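Long-range contacts in lactococcal phage P2 ORF15 (Lactococcus phage p2, PDB 2WZP), which probably serves as the distal tail (Dit) protein, forming the central ring of the phage baseplate and carrying other baseplate proteins: residues M[62-70]-M[78-86]; M[180-188]-M[201-209]. One frame throughout, in Å; residues are numbered along the deposited sequence.

Interaction 1 (M[62-70]-M[78-86])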
ATOM      1  N   LEU M  62       6.328   6.561  26.421  1.00 28.87           N
ATOM      2  CA  LEU M  62       6.699   6.833  27.805  1.00 28.99           C
ATOM      3  C   LEU M  62       6.011   5.802  28.710  1.00 34.30           C
ATOM      4  O   LEU M  62       6.060   5.911  29.937  1.00 34.83           O
ATOM      5  CB  LEU M  62       6.282   8.262  28.210  1.00 29.28           C
ATOM      6  CG  LEU M  62       6.891   9.420  27.436  1.00 33.33           C
ATOM      7  CD1 LEU M  62       6.284  10.700  27.899  1.00 32.88           C
ATOM      8  CD2 LEU M  62       8.425   9.437  27.538  1.00 35.81           C
ATOM      9  N   GLY M  63       5.382   4.807  28.082  1.00 31.29           N
ATOM     10  CA  GLY M  63       4.722   3.697  28.751  1.00 31.56           C
ATOM     11  C   GLY M  63       5.690   2.598  29.118  1.00 36.41           C
ATOM     12  O   GLY M  63       6.897   2.837  29.224  1.00 36.79           O
ATOM     13  N   LEU M  64       5.167   1.393  29.358  1.00 32.60           N
ATOM     14  CA  LEU M  64       5.975   0.238  29.765  1.00 31.63           C
ATOM     15  C   LEU M  64       5.318  -1.065  29.383  1.00 33.86           C
ATOM     16  O   LEU M  64       4.142  -1.089  28.968  1.00 32.64           O
ATOM     17  CB  LEU M  64       6.275   0.242  31.307  1.00 31.42           C
ATOM     18  CG  LEU M  64       5.136   0.370  32.322  1.00 34.44           C
ATOM     19  CD1 LEU M  64       4.298  -0.874  32.364  1.00 34.27           C
ATOM     20  CD2 LEU M  64       5.700   0.501  33.687  1.00 37.86           C
ATOM     21  N   GLN M  65       6.071  -2.155  29.587  1.00 28.88           N
ATOM     22  CA  GLN M  65       5.609  -3.514  29.349  1.00 28.42           C
ATOM     23  C   GLN M  65       5.840  -4.289  30.623  1.00 32.06           C
ATOM     24  O   GLN M  65       6.725  -3.950  31.409  1.00 28.83           O
ATOM     25  CB  GLN M  65       6.342  -4.208  28.179  1.00 29.01           C
ATOM     26  CG  GLN M  65       6.093  -3.603  26.810  1.00 34.74           C
ATOM     27  CD  GLN M  65       7.150  -2.579  26.469  1.00 56.87           C
ATOM     28  OE1 GLN M  65       8.358  -2.882  26.391  1.00 46.62           O
ATOM     29  NE2 GLN M  65       6.713  -1.339  26.247  1.00 46.46           N
ATOM     30  N   SER M  66       5.039  -5.335  30.814  1.00 30.51           N
ATOM     31  CA  SER M  66       5.143  -6.215  31.948  1.00 30.37           C
ATOM     32  C   SER M  66       4.912  -7.665  31.528  1.00 38.90           C
ATOM     33  O   SER M  66       4.192  -7.945  30.565  1.00 39.38           O
ATOM     34  CB  SER M  66       4.155  -5.800  33.022  1.00 31.55           C
ATOM     35  OG  SER M  66       4.492  -6.436  34.242  1.00 40.97           O
ATOM     36  N   THR M  67       5.557  -8.583  32.227  1.00 37.86           N
ATOM     37  CA  THR M  67       5.347 -10.012  32.030  1.00 37.83           C
ATOM     38  C   THR M  67       5.209 -10.670  33.363  1.00 42.89           C
ATOM     39  O   THR M  67       5.884 -10.268  34.317  1.00 43.28           O
ATOM     40  CB  THR M  67       6.427 -10.669  31.180  1.00 47.58           C
ATOM     41  OG1 THR M  67       5.934 -11.966  30.805  1.00 54.01           O
ATOM     42  CG2 THR M  67       7.779 -10.809  31.908  1.00 43.48           C
ATOM     43  N   ASN M  68       4.334 -11.670  33.445  1.00 40.34           N
ATOM     44  CA  ASN M  68       4.186 -12.443  34.679  1.00 40.23           C
ATOM     45  C   ASN M  68       4.501 -13.895  34.395  1.00 40.61           C
ATOM     46  O   ASN M  68       4.202 -14.757  35.229  1.00 40.83           O
ATOM     47  CB  ASN M  68       2.799 -12.289  35.285  1.00 41.86           C
ATOM     48  CG  ASN M  68       2.627 -10.981  35.972  1.00 52.93           C
ATOM     49  OD1 ASN M  68       2.739 -10.899  37.199  1.00 41.82           O
ATOM     50  ND2 ASN M  68       2.347  -9.936  35.190  1.00 42.09           N
ATOM     51  N   ASN M  69       5.078 -14.161  33.196  1.00 34.40           N
ATOM     52  CA  ASN M  69       5.474 -15.494  32.731  1.00 34.27           C
ATOM     53  C   ASN M  69       4.338 -16.488  32.935  1.00 35.93           C
ATOM     54  O   ASN M  69       4.539 -17.569  33.511  1.00 37.31           O
ATOM     55  CB  ASN M  69       6.753 -15.979  33.455  1.00 39.66           C
ATOM     56  CG  ASN M  69       7.956 -15.141  33.158  1.00 60.60           C
ATOM     57  OD1 ASN M  69       8.490 -15.183  32.049  1.00 53.23           O
ATOM     58  ND2 ASN M  69       8.342 -14.290  34.111  1.00 53.04           N
ATOM     59  N   ILE M  70       3.122 -16.076  32.535  1.00 28.98           N
ATOM     60  CA  ILE M  70       1.925 -16.873  32.696  1.00 27.64           C
ATOM     61  C   ILE M  70       1.912 -18.009  31.705  1.00 32.33           C
ATOM     62  O   ILE M  70       2.181 -17.831  30.527  1.00 32.69           O
ATOM     63  CB  ILE M  70       0.625 -16.011  32.672  1.00 30.19           C
ATOM     64  CG1 ILE M  70       0.580 -15.001  33.836  1.00 29.66           C
ATOM     65  CG2 ILE M  70      -0.662 -16.860  32.678  1.00 30.07           C
ATOM     66  CD1 ILE M  70      -0.365 -13.836  33.568  1.00 22.15           C
ATOM     67  N   VAL M  78      -1.031 -19.904  35.152  1.00 29.34           N
ATOM     68  CA  VAL M  78      -0.097 -20.194  36.234  1.00 27.02           C
ATOM     69  C   VAL M  78       0.900 -19.064  36.180  1.00 28.29           C
ATOM     70  O   VAL M  78       1.642 -18.941  35.211  1.00 26.95           O
ATOM     71  CB  VAL M  78       0.556 -21.583  36.069  1.00 29.38           C
ATOM     72  CG1 VAL M  78       1.461 -21.899  37.250  1.00 28.27           C
ATOM     73  CG2 VAL M  78      -0.501 -22.673  35.849  1.00 28.64           C
ATOM     74  N   MET M  79       0.855 -18.194  37.184  1.00 26.82           N
ATOM     75  CA  MET M  79       1.699 -16.995  37.262  1.00 28.08           C
ATOM     76  C   MET M  79       3.102 -17.295  37.724  1.00 35.93           C
ATOM     77  O   MET M  79       3.301 -18.140  38.601  1.00 35.67           O
ATOM     78  CB  MET M  79       1.082 -15.954  38.176  1.00 30.16           C
ATOM     79  CG  MET M  79      -0.321 -15.588  37.793  1.00 34.12           C
ATOM     80  SD  MET M  79      -0.914 -14.206  38.798  1.00 38.63           S
ATOM     81  CE  MET M  79      -0.019 -12.809  37.989  1.00 34.95           C
ATOM     82  N   GLY M  80       4.062 -16.619  37.106  1.00 35.02           N
ATOM     83  CA  GLY M  80       5.473 -16.771  37.412  1.00 35.46           C
ATOM     84  C   GLY M  80       5.994 -15.474  37.960  1.00 42.96           C
ATOM     85  O   GLY M  80       5.265 -14.741  38.652  1.00 42.61           O
ATOM     86  N   THR M  81       7.248 -15.165  37.626  1.00 41.94           N
ATOM     87  CA  THR M  81       7.803 -13.926  38.142  1.00 42.22           C
ATOM     88  C   THR M  81       7.351 -12.750  37.302  1.00 44.66           C
ATOM     89  O   THR M  81       7.308 -12.831  36.073  1.00 43.13           O
ATOM     90  CB  THR M  81       9.342 -13.983  38.472  1.00 52.44           C
ATOM     91  OG1 THR M  81      10.119 -13.340  37.459  1.00 57.33           O
ATOM     92  CG2 THR M  81       9.857 -15.366  38.715  1.00 48.26           C
ATOM     93  N   ARG M  82       7.004 -11.665  37.986  1.00 41.16           N
ATOM     94  CA  ARG M  82       6.602 -10.415  37.377  1.00 40.01           C
ATOM     95  C   ARG M  82       7.853  -9.578  37.092  1.00 42.78           C
ATOM     96  O   ARG M  82       8.771  -9.499  37.917  1.00 40.80           O
ATOM     97  CB  ARG M  82       5.557  -9.733  38.256  1.00 40.46           C
ATOM     98  CG  ARG M  82       5.705  -8.254  38.430  1.00 53.91           C
ATOM     99  CD  ARG M  82       4.689  -7.438  37.694  1.00 56.94           C
ATOM    100  NE  ARG M  82       4.980  -6.046  37.999  1.00 67.38           N
ATOM    101  CZ  ARG M  82       4.255  -5.278  38.807  1.00 81.76           C
ATOM    102  NH1 ARG M  82       4.638  -4.032  39.067  1.00 68.15           N
ATOM    103  NH2 ARG M  82       3.126  -5.741  39.347  1.00 63.32           N
ATOM    104  N   SER M  83       7.912  -9.022  35.883  1.00 40.18           N
ATOM    105  CA  SER M  83       9.045  -8.250  35.398  1.00 39.35           C
ATOM    106  C   SER M  83       8.554  -7.089  34.554  1.00 41.74           C
ATOM    107  O   SER M  83       7.660  -7.269  33.738  1.00 42.80           O
ATOM    108  CB  SER M  83       9.934  -9.153  34.547  1.00 44.33           C
ATOM    109  OG  SER M  83      11.194  -8.567  34.291  1.00 59.16           O
ATOM    110  N   ILE M  84       9.120  -5.902  34.762  1.00 36.74           N
ATOM    111  CA  ILE M  84       8.818  -4.693  34.007  1.00 35.42           C
ATOM    112  C   ILE M  84       9.947  -4.459  33.011  1.00 39.53           C
ATOM    113  O   ILE M  84      11.113  -4.722  33.310  1.00 39.71           O
ATOM    114  CB  ILE M  84       8.549  -3.469  34.959  1.00 37.64           C
ATOM    115  CG1 ILE M  84       7.068  -3.198  35.066  1.00 38.17           C
ATOM    116  CG2 ILE M  84       9.281  -2.161  34.600  1.00 36.36           C
ATOM    117  CD1 ILE M  84       6.465  -3.854  36.143  1.00 44.17           C
ATOM    118  N   THR M  85       9.592  -3.989  31.826  1.00 35.04           N
ATOM    119  CA  THR M  85      10.524  -3.628  30.770  1.00 34.02           C
ATOM    120  C   THR M  85      10.187  -2.185  30.390  1.00 37.03           C
ATOM    121  O   THR M  85       9.037  -1.866  30.080  1.00 35.77           O
ATOM    122  CB  THR M  85      10.418  -4.610  29.584  1.00 42.55           C
ATOM    123  OG1 THR M  85      10.974  -5.861  29.961  1.00 49.19           O
ATOM    124  CG2 THR M  85      11.128  -4.121  28.349  1.00 38.61           C
ATOM    125  N   GLN M  86      11.183  -1.321  30.438  1.00 34.90           N
ATOM    126  CA  GLN M  86      11.007   0.072  30.051  1.00 35.53           C
ATOM    127  C   GLN M  86      11.459   0.222  28.600  1.00 40.99           C
ATOM    128  O   GLN M  86      12.614  -0.088  28.291  1.00 42.03           O
ATOM    129  CB  GLN M  86      11.795   1.006  30.991  1.00 36.53           C
ATOM    130  CG  GLN M  86      11.260   1.008  32.439  1.00 29.54           C
ATOM    131  CD  GLN M  86       9.978   1.763  32.583  1.00 42.94           C
ATOM    132  OE1 GLN M  86       9.343   2.163  31.608  1.00 42.47           O
ATOM    133  NE2 GLN M  86       9.566   1.984  33.814  1.00 39.05           N
TER
HETATM  134  O   HOH W   1       3.149 -12.666  39.420  1.00 58.53           O
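Gln65 and Thr85 face each other as an antiparallel hydrogen-bonded pair, Gln65 N reaching Thr85 O at 3.0 Å and Thr85 N returning to Gln65 O at 2.9 Å. Two residues on, Thr67 and Ser83 exchange backbone bonds in the same way; Ser66 and Ile84 between them form the non-hydrogen-bonded pair. Past Thr67 the regular pairing breaks: Gly80 N still bonds to Asn68 O at 2.6 Å, but Thr81 is an extra residue on the returning side. Asn69 takes backbone angles of the left-handed helical region (phi 49°), which asparagine tolerates well, while Gly80, having no side chain, can lie close against it.

Polar side chains cross the irregular part. The amide nitrogen ND2 of Asn69 reaches Thr81 O in a weak bond, 2.7 Å long but bent, and a water donates to both Asn68 OD1 and Gly80 O. Asn68 lies alongside Arg82, Asn68 OD1 standing 3.2 Å from Arg82 CB; the guanidinium plane is turned 69° from the amide, and Arg82 NH2 makes a weak bond to Leu115 O of a second subunit. At the base, Gln86 OE1 accepts from Lys163 and Gln86 NE2 bonds to Asp324 O.

Apolar contacts are few. Leu64 CD2 touches Ile84 CG1 at 4.2 Å, and Ile70 CG1 lies beside Met79 CG at 4.1 Å. Met79 bends at its last torsion (chi3 76°), which carries Met79 CE to Asn68 OD1, 3.4 Å away. On the other face, Thr67 CG2 meets Ser83 CB.

The arrangement is a long beta hairpin continued by strands 71-73 and 76-78. Leu64 and Gln65 pair with a strand of the second subunit, and Ile84 and Gln86 bond to Asn74 and Gln72 of a third, consistent with an arm that links subunits of a Dit ring.

Interaction 2 (M[180-188]-M[201-209])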
ATOM      1  N   VAL M 180      15.586  10.727  83.663  1.00 28.57           N
ATOM      2  CA  VAL M 180      14.388  11.114  84.416  1.00 26.63           C
ATOM      3  C   VAL M 180      14.883  11.433  85.809  1.00 28.22           C
ATOM      4  O   VAL M 180      15.422  10.548  86.491  1.00 27.75           O
ATOM      5  CB  VAL M 180      13.296   9.998  84.437  1.00 29.28           C
ATOM      6  CG1 VAL M 180      12.114  10.393  85.331  1.00 28.46           C
ATOM      7  CG2 VAL M 180      12.831   9.665  83.033  1.00 28.20           C
ATOM      8  N   ILE M 181      14.741  12.700  86.219  1.00 24.23           N
ATOM      9  CA  ILE M 181      15.196  13.159  87.536  1.00 23.27           C
ATOM     10  C   ILE M 181      14.036  13.632  88.405  1.00 25.54           C
ATOM     11  O   ILE M 181      13.434  14.667  88.120  1.00 25.78           O
ATOM     12  CB  ILE M 181      16.325  14.229  87.416  1.00 26.82           C
ATOM     13  CG1 ILE M 181      17.514  13.692  86.580  1.00 27.63           C
ATOM     14  CG2 ILE M 181      16.790  14.674  88.825  1.00 27.31           C
ATOM     15  CD1 ILE M 181      18.518  14.701  86.121  1.00 32.41           C
ATOM     16  N   ALA M 182      13.720  12.883  89.463  1.00 21.85           N
ATOM     17  CA  ALA M 182      12.660  13.266  90.397  1.00 22.01           C
ATOM     18  C   ALA M 182      12.976  14.660  90.966  1.00 27.73           C
ATOM     19  O   ALA M 182      14.091  14.891  91.483  1.00 28.68           O
ATOM     20  CB  ALA M 182      12.552  12.239  91.521  1.00 22.33           C
ATOM     21  N   GLY M 183      12.046  15.592  90.760  1.00 22.50           N
ATOM     22  CA  GLY M 183      12.216  16.969  91.211  1.00 21.82           C
ATOM     23  C   GLY M 183      12.488  17.928  90.079  1.00 26.69           C
ATOM     24  O   GLY M 183      12.319  19.135  90.239  1.00 26.07           O
ATOM     25  N   MET M 184      12.882  17.391  88.906  1.00 26.12           N
ATOM     26  CA  MET M 184      13.173  18.176  87.702  1.00 26.53           C
ATOM     27  C   MET M 184      12.262  17.820  86.550  1.00 25.47           C
ATOM     28  O   MET M 184      11.615  18.710  86.010  1.00 22.43           O
ATOM     29  CB  MET M 184      14.644  18.067  87.274  1.00 30.01           C
ATOM     30  CG  MET M 184      15.625  18.538  88.349  1.00 36.00           C
ATOM     31  SD  MET M 184      17.250  19.009  87.685  1.00 41.85           S
ATOM     32  CE  MET M 184      16.794  20.624  86.832  1.00 38.92           C
ATOM     33  N   SER M 185      12.212  16.526  86.170  1.00 22.69           N
ATOM     34  CA  SER M 185      11.439  15.984  85.033  1.00 21.88           C
ATOM     35  C   SER M 185       9.939  16.025  85.239  1.00 24.07           C
ATOM     36  O   SER M 185       9.465  15.899  86.380  1.00 23.08           O
ATOM     37  CB  SER M 185      11.844  14.537  84.748  1.00 22.69           C
ATOM     38  OG  SER M 185      13.239  14.413  84.548  1.00 29.16           O
ATOM     39  N   LYS M 186       9.172  16.138  84.133  1.00 20.90           N
ATOM     40  CA  LYS M 186       7.715  16.068  84.286  1.00 20.60           C
ATOM     41  C   LYS M 186       7.339  14.594  84.419  1.00 22.55           C
ATOM     42  O   LYS M 186       7.532  13.790  83.480  1.00 23.31           O
ATOM     43  CB  LYS M 186       6.961  16.754  83.134  1.00 21.84           C
ATOM     44  CG  LYS M 186       5.466  16.941  83.418  1.00 16.78           C
ATOM     45  CD  LYS M 186       4.732  17.552  82.251  1.00 13.77           C
ATOM     46  CE  LYS M 186       3.445  18.171  82.682  1.00 21.22           C
ATOM     47  NZ  LYS M 186       2.801  18.939  81.591  1.00 25.00           N
ATOM     48  N   ILE M 187       6.932  14.238  85.635  1.00 18.51           N
ATOM     49  CA  ILE M 187       6.515  12.910  86.064  1.00 18.63           C
ATOM     50  C   ILE M 187       5.704  13.092  87.352  1.00 21.59           C
ATOM     51  O   ILE M 187       5.997  14.001  88.124  1.00 22.06           O
ATOM     52  CB  ILE M 187       7.719  11.936  86.237  1.00 20.24           C
ATOM     53  CG1 ILE M 187       7.246  10.467  86.340  1.00 20.06           C
ATOM     54  CG2 ILE M 187       8.653  12.356  87.399  1.00 19.98           C
ATOM     55  CD1 ILE M 187       8.279   9.431  86.179  1.00 18.99           C
ATOM     56  N   TYR M 188       4.667  12.269  87.551  1.00 18.76           N
ATOM     57  CA  TYR M 188       3.826  12.309  88.746  1.00 19.07           C
ATOM     58  C   TYR M 188       4.378  11.290  89.770  1.00 21.53           C
ATOM     59  O   TYR M 188       3.837  10.198  89.961  1.00 20.22           O
ATOM     60  CB  TYR M 188       2.342  12.066  88.406  1.00 19.91           C
ATOM     61  CG  TYR M 188       1.791  13.021  87.364  1.00 20.86           C
ATOM     62  CD1 TYR M 188       1.280  14.266  87.732  1.00 22.35           C
ATOM     63  CD2 TYR M 188       1.756  12.671  86.006  1.00 20.70           C
ATOM     64  CE1 TYR M 188       0.763  15.148  86.778  1.00 23.93           C
ATOM     65  CE2 TYR M 188       1.258  13.555  85.039  1.00 20.78           C
ATOM     66  CZ  TYR M 188       0.765  14.795  85.431  1.00 26.33           C
ATOM     67  OH  TYR M 188       0.236  15.670  84.509  1.00 21.77           O
ATOM     68  N   GLY M 201      13.287  28.228  87.419  1.00 28.49           N
ATOM     69  CA  GLY M 201      14.541  27.809  86.807  1.00 29.47           C
ATOM     70  C   GLY M 201      14.952  26.352  86.894  1.00 36.82           C
ATOM     71  O   GLY M 201      15.957  25.974  86.293  1.00 37.39           O
ATOM     72  N   THR M 202      14.229  25.525  87.662  1.00 33.85           N
ATOM     73  CA  THR M 202      14.537  24.117  87.825  1.00 33.34           C
ATOM     74  C   THR M 202      13.292  23.270  87.602  1.00 35.68           C
ATOM     75  O   THR M 202      13.354  22.150  87.210  1.00 32.43           O
ATOM     76  CB  THR M 202      15.201  23.846  89.185  1.00 35.82           C
ATOM     77  OG1 THR M 202      14.225  23.613  90.181  1.00 31.75           O
ATOM     78  CG2 THR M 202      15.986  24.985  89.594  1.00 27.64           C
ATOM     79  N   SER M 203      12.175  23.899  87.905  1.00 35.42           N
ATOM     80  CA  SER M 203      10.789  23.459  87.824  1.00 33.87           C
ATOM     81  C   SER M 203      10.477  22.094  87.459  1.00 34.11           C
ATOM     82  O   SER M 203      10.420  21.206  88.311  1.00 32.90           O
ATOM     83  CB  SER M 203      10.159  24.298  86.760  1.00 39.12           C
ATOM     84  OG  SER M 203       8.928  23.815  86.387  1.00 51.74           O
ATOM     85  N   TYR M 204      10.148  21.998  86.107  1.00 27.08           N
ATOM     86  CA  TYR M 204       9.920  20.831  85.269  1.00 23.41           C
ATOM     87  C   TYR M 204      10.474  21.012  83.884  1.00 26.49           C
ATOM     88  O   TYR M 204      10.320  22.058  83.249  1.00 25.67           O
ATOM     89  CB  TYR M 204       8.523  20.182  85.361  1.00 22.54           C
ATOM     90  CG  TYR M 204       7.486  20.571  84.337  1.00 22.61           C
ATOM     91  CD1 TYR M 204       7.615  20.187  82.997  1.00 23.31           C
ATOM     92  CD2 TYR M 204       6.308  21.201  84.720  1.00 22.17           C
ATOM     93  CE1 TYR M 204       6.648  20.521  82.054  1.00 22.68           C
ATOM     94  CE2 TYR M 204       5.319  21.505  83.796  1.00 22.27           C
ATOM     95  CZ  TYR M 204       5.487  21.161  82.465  1.00 27.50           C
ATOM     96  OH  TYR M 204       4.488  21.476  81.577  1.00 23.71           O
ATOM     97  N   THR M 205      11.209  19.998  83.460  1.00 23.57           N
ATOM     98  CA  THR M 205      11.772  19.864  82.133  1.00 22.86           C
ATOM     99  C   THR M 205      11.252  18.526  81.614  1.00 26.45           C
ATOM    100  O   THR M 205      10.786  17.697  82.405  1.00 25.86           O
ATOM    101  CB  THR M 205      13.308  19.937  82.163  1.00 25.42           C
ATOM    102  OG1 THR M 205      13.807  18.944  83.043  1.00 26.47           O
ATOM    103  CG2 THR M 205      13.836  21.297  82.571  1.00 23.10           C
ATOM    104  N   TYR M 206      11.266  18.338  80.293  1.00 23.56           N
ATOM    105  CA  TYR M 206      10.865  17.092  79.666  1.00 22.78           C
ATOM    106  C   TYR M 206      12.132  16.244  79.566  1.00 29.00           C
ATOM    107  O   TYR M 206      13.121  16.710  79.005  1.00 29.50           O
ATOM    108  CB  TYR M 206      10.229  17.359  78.286  1.00 22.52           C
ATOM    109  CG  TYR M 206       8.860  18.006  78.381  1.00 22.26           C
ATOM    110  CD1 TYR M 206       7.713  17.242  78.635  1.00 23.38           C
ATOM    111  CD2 TYR M 206       8.711  19.376  78.247  1.00 22.08           C
ATOM    112  CE1 TYR M 206       6.457  17.837  78.732  1.00 21.99           C
ATOM    113  CE2 TYR M 206       7.457  19.972  78.288  1.00 22.32           C
ATOM    114  CZ  TYR M 206       6.332  19.201  78.545  1.00 26.79           C
ATOM    115  OH  TYR M 206       5.112  19.814  78.667  1.00 27.82           O
ATOM    116  N   TYR M 207      12.123  15.020  80.146  1.00 27.00           N
ATOM    117  CA  TYR M 207      13.293  14.126  80.164  1.00 26.37           C
ATOM    118  C   TYR M 207      13.824  13.864  78.761  1.00 31.45           C
ATOM    119  O   TYR M 207      15.030  13.800  78.546  1.00 31.56           O
ATOM    120  CB  TYR M 207      12.963  12.784  80.862  1.00 26.33           C
ATOM    121  CG  TYR M 207      12.295  11.760  79.965  1.00 27.70           C
ATOM    122  CD1 TYR M 207      13.039  10.766  79.331  1.00 29.77           C
ATOM    123  CD2 TYR M 207      10.934  11.832  79.682  1.00 27.96           C
ATOM    124  CE1 TYR M 207      12.441   9.862  78.446  1.00 28.18           C
ATOM    125  CE2 TYR M 207      10.328  10.936  78.800  1.00 27.83           C
ATOM    126  CZ  TYR M 207      11.083   9.946  78.196  1.00 32.47           C
ATOM    127  OH  TYR M 207      10.476   9.030  77.371  1.00 33.24           O
ATOM    128  N   GLY M 208      12.896  13.674  77.840  1.00 27.17           N
ATOM    129  CA  GLY M 208      13.167  13.284  76.482  1.00 25.89           C
ATOM    130  C   GLY M 208      11.866  13.114  75.765  1.00 28.48           C
ATOM    131  O   GLY M 208      10.876  13.730  76.141  1.00 27.25           O
ATOM    132  N   GLU M 209      11.884  12.327  74.713  1.00 27.28           N
ATOM    133  CA  GLU M 209      10.729  12.052  73.852  1.00 28.90           C
ATOM    134  C   GLU M 209      10.507  10.550  73.776  1.00 35.75           C
ATOM    135  O   GLU M 209      11.471   9.773  73.846  1.00 36.05           O
ATOM    136  CB  GLU M 209      10.977  12.566  72.415  1.00 29.75           C
ATOM    137  CG  GLU M 209      11.287  14.041  72.281  1.00 38.34           C
ATOM    138  CD  GLU M 209      10.394  14.855  71.365  1.00 49.60           C
ATOM    139  OE1 GLU M 209       9.837  14.286  70.397  1.00 27.72           O
ATOM    140  OE2 GLU M 209      10.267  16.080  71.611  1.00 31.92           O
TER
HETATM  141  O   HOH W   2      14.301  21.104  91.101  1.00 48.18           O
HETATM  142  O   HOH W   3      14.157  16.169  82.913  1.00 32.23           O
HETATM  143  O   HOH W   4       9.403  14.397  81.470  1.00 24.20           O
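Lys186 sets off with CG anti to its backbone N (chi1 -168°) and stays extended to the end, so the whole chain runs alongside the ring of Tyr204, whose own chi1 of 96° turns it to receive the lysine over one face. Lys186 CD makes a CH-pi contact 3.9 Å from the centroid of the Tyr204 ring, displaced toward the rim, and Lys186 NZ goes on to donate to Tyr204 OH at 3.0 Å. A long lysine suits this place because its methylenes can lie on an aromatic face while the charge emerges at the far end. There NZ meets an acidic side chain of another protein, and the hydroxyls of Tyr204 and Tyr206 likewise bond to acidic groups of such partners. Tyr206 CE1 lies 3.9 Å from Lys186 CD.

The backbones meet at a single bridge of Ser185 with Thr205. Lys186 N donates to Thr205 O at 2.8 Å, and Thr205 N bonds back to Met184 O, though the place of Met184 O is less certain. Water joins Ser185 OG to Thr205 OG1, and another spans Gly183 O and Thr202 OG1. Ser185 OG also accepts from Ile181 N at 2.8 Å, fastening its own loop. At Gly183 (phi 107°) a side chain would be jammed against the carbonyl oxygen of Ala182.

At the other end Val180 CG2 rests obliquely on Tyr207, 3.8 Å from Tyr207 CG.

These loops, far out in the C-terminal domain, touch three chains of other protein, consistent with a Dit arm that holds receptor-binding proteins. They flank the short strand 195-196, whose Tyr196 meets the Tyr204 ring edge-to-face; in chain order they fall between strand 165-173 and strand 218-220.

Interaction 1 and interaction 2 follow one another along the chain and share no element: their centres lie 58 Å apart, their nearest atoms about 37 Å, one in the N-terminal domain and the other in the C-terminal. Both are partly buried, and both contacts meet other chains of the assembly. Residues 62-70 and 78-86 are held by repeated main-chain bonds, as befits a hairpin arm reaching other copies of the same protein. Loops 180-188 and 201-209 have one bridge, and rely on tyrosines, a lysine and waters, giving a polar, aromatic surface for chains of other proteins. This is consistent with a part in ring assembly for the first and in attachment of partner proteins for the second.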